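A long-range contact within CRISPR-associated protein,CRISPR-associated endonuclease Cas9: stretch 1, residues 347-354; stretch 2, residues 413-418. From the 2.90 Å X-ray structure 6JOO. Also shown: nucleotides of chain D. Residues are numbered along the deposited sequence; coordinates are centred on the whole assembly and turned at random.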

# COMPACT_ATOMS: atom_id res chain seq x y z
N HIS A 347 0.09 -34.65 -20.65
CA HIS A 347 -0.43 -33.43 -21.28
C HIS A 347 -1.79 -33.16 -20.65
O HIS A 347 -2.84 -33.50 -21.20
N ASP A 348 -1.76 -32.52 -19.48
CA ASP A 348 -2.95 -32.44 -18.63
C ASP A 348 -4.06 -31.61 -19.26
O ASP A 348 -5.24 -31.96 -19.15
N THR A 349 -3.71 -30.51 -19.92
CA THR A 349 -4.73 -29.63 -20.49
C THR A 349 -5.53 -30.33 -21.58
O THR A 349 -6.76 -30.21 -21.63
N ASN A 350 -4.85 -31.07 -22.46
CA ASN A 350 -5.56 -31.76 -23.53
C ASN A 350 -6.49 -32.84 -22.98
O ASN A 350 -7.60 -33.03 -23.48
N ARG A 351 -6.04 -33.56 -21.94
CA ARG A 351 -6.92 -34.53 -21.29
C ARG A 351 -8.12 -33.84 -20.65
O ARG A 351 -9.26 -34.31 -20.78
N SER A 352 -7.88 -32.72 -19.96
CA SER A 352 -8.97 -32.03 -19.29
C SER A 352 -9.97 -31.47 -20.28
O SER A 352 -11.17 -31.40 -19.99
N ILE A 353 -9.50 -31.07 -21.47
CA ILE A 353 -10.39 -30.46 -22.45
C ILE A 353 -11.34 -31.51 -23.05
O ILE A 353 -12.55 -31.29 -23.13
N VAL A 354 -10.80 -32.66 -23.45
CA VAL A 354 -11.61 -33.66 -24.15
C VAL A 354 -12.66 -34.27 -23.21
O VAL A 354 -13.83 -34.41 -23.58
N SER A 413 -17.37 -24.67 -15.48
CA SER A 413 -17.07 -25.88 -14.72
C SER A 413 -15.71 -26.45 -15.09
O SER A 413 -15.03 -27.04 -14.24
N LEU A 414 -15.30 -26.29 -16.35
CA LEU A 414 -13.99 -26.75 -16.79
C LEU A 414 -12.88 -25.97 -16.09
O LEU A 414 -12.94 -24.75 -15.96
N HIS A 415 -11.86 -26.70 -15.62
CA HIS A 415 -10.74 -26.11 -14.91
C HIS A 415 -9.44 -26.55 -15.57
O HIS A 415 -9.11 -27.74 -15.58
N LEU A 416 -8.70 -25.57 -16.11
CA LEU A 416 -7.39 -25.80 -16.69
C LEU A 416 -6.30 -25.57 -15.65
O LEU A 416 -6.49 -24.79 -14.71
N PRO A 417 -5.16 -26.25 -15.79
CA PRO A 417 -4.05 -26.02 -14.84
C PRO A 417 -3.60 -24.57 -14.85
O PRO A 417 -3.62 -23.89 -15.87
N VAL A 418 -3.19 -24.10 -13.67
CA VAL A 418 -2.80 -22.71 -13.46
C VAL A 418 -1.38 -22.68 -12.92
O VAL A 418 -0.98 -23.56 -12.14

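No hydrogen bond crosses this contact: a loop lies against the first turns of a helix by packing alone. One helix hydroxyl is spent on the helix itself. Ser352, chi1 m and its CB pointing toward the loop, turns OG back to Asp348 O at 2.7 Å, the same carbonyl that accepts the backbone hydrogen bond from Ser352 N. Leu414, toward the helix with chi1 t and chi2 p, has its CD1 3.5 Å from the backbone O of Ser352 and 4.5 Å from Ser352 CB. Near the other end, Pro417 points inward and sets its ring against the helix start, with CG 4.2 Å from CB of Asp348, which points toward the loop with chi1 m, and CD 4.4 Å from Thr349 CA. Between them Leu416 leaves its backbone sideways, but the m, t rotamer brings its tip nearer, placing CD2 4.1 Å from CG1 of Ile353 (m, t), itself buried and sideways. His415 points away, its ND1 making a weak hydrogen bond to Leu414 O at 2.9 Å. Beyond the interface, Val418 CG2 comes within 3.4 Å of OP1 of DG16 in chain D. The rule here is modest: turn the serine hydroxyl back into its helix, and let two leucines and a proline make the contact by packing.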

# COMPACT_ATOMS: atom_id res chain seq x y z
CB HIS A 347 -0.51 -33.59 -22.79
CG HIS A 347 -0.61 -32.30 -23.53
ND1 HIS A 347 -1.39 -31.25 -23.11
CD2 HIS A 347 -0.01 -31.88 -24.68
CE1 HIS A 347 -1.28 -30.24 -23.96
NE2 HIS A 347 -0.45 -30.60 -24.92
CB ASP A 348 -2.57 -31.88 -17.26
CG ASP A 348 -2.11 -32.96 -16.29
OD1 ASP A 348 -2.93 -33.81 -15.89
OD2 ASP A 348 -0.90 -32.96 -15.94
CB THR A 349 -4.09 -28.35 -21.03
OG1 THR A 349 -4.78 -27.93 -22.21
CG2 THR A 349 -2.63 -28.58 -21.37
CB ASN A 350 -4.57 -32.36 -24.53
CG ASN A 350 -3.98 -31.31 -25.46
OD1 ASN A 350 -4.43 -30.17 -25.49
ND2 ASN A 350 -2.97 -31.70 -26.23
CB ARG A 351 -6.15 -35.33 -20.24
CG ARG A 351 -4.86 -35.96 -20.73
CD ARG A 351 -4.11 -36.62 -19.58
NE ARG A 351 -4.61 -37.95 -19.26
CZ ARG A 351 -5.41 -38.23 -18.23
NH1 ARG A 351 -5.80 -37.26 -17.42
NH2 ARG A 351 -5.81 -39.47 -18.02
CB SER A 352 -8.41 -30.92 -18.40
OG SER A 352 -7.37 -31.40 -17.57
CB ILE A 353 -9.58 -29.75 -23.55
CG1 ILE A 353 -9.04 -28.41 -23.03
CG2 ILE A 353 -10.41 -29.52 -24.80
CD1 ILE A 353 -8.45 -27.51 -24.10
CB VAL A 354 -10.70 -34.73 -24.78
CG1 VAL A 354 -11.53 -35.87 -25.35
CG2 VAL A 354 -9.83 -34.11 -25.87
CB SER A 413 -18.16 -26.93 -14.95
OG SER A 413 -18.06 -27.49 -16.25
CB LEU A 414 -13.86 -26.60 -18.30
CG LEU A 414 -12.49 -26.88 -18.93
CD1 LEU A 414 -12.05 -28.31 -18.67
CD2 LEU A 414 -12.50 -26.58 -20.43
CB HIS A 415 -10.74 -26.53 -13.43
CG HIS A 415 -11.91 -25.98 -12.66
ND1 HIS A 415 -12.60 -24.86 -13.05
CD2 HIS A 415 -12.50 -26.42 -11.52
CE1 HIS A 415 -13.57 -24.62 -12.19
NE2 HIS A 415 -13.53 -25.55 -11.25
CB LEU A 416 -7.16 -24.86 -17.88
CG LEU A 416 -8.15 -24.98 -19.04
CD1 LEU A 416 -7.82 -23.96 -20.12
CD2 LEU A 416 -8.16 -26.39 -19.61
CB PRO A 417 -2.95 -26.96 -15.36
CG PRO A 417 -3.69 -28.04 -16.07
CD PRO A 417 -4.89 -27.38 -16.69
CB VAL A 418 -3.77 -21.99 -12.50
CG1 VAL A 418 -3.47 -20.50 -12.45
CG2 VAL A 418 -5.21 -22.24 -12.91
P DG D 16 -6.64 -18.78 -11.60
OP1 DG D 16 -6.82 -19.28 -12.98
OP2 DG D 16 -6.32 -19.72 -10.50
O5' DG D 16 -5.51 -17.65 -11.61
C5' DG D 16 -5.62 -16.54 -12.48
C4' DG D 16 -4.44 -15.61 -12.30
O4' DG D 16 -4.68 -14.75 -11.15
C3' DG D 16 -3.11 -16.32 -12.04
O3' DG D 16 -2.08 -15.74 -12.84
C2' DG D 16 -2.87 -16.09 -10.55
C1' DG D 16 -3.54 -14.75 -10.32
N9 DG D 16 -3.97 -14.54 -8.94
C8 DG D 16 -4.78 -15.36 -8.19
N7 DG D 16 -4.99 -14.93 -6.98
C5 DG D 16 -4.26 -13.74 -6.92
C6 DG D 16 -4.11 -12.83 -5.85
O6 DG D 16 -4.59 -12.89 -4.71
N1 DG D 16 -3.29 -11.76 -6.20
C2 DG D 16 -2.70 -11.60 -7.44
N2 DG D 16 -1.94 -10.50 -7.59
N3 DG D 16 -2.84 -12.45 -8.44
C4 DG D 16 -3.63 -13.49 -8.11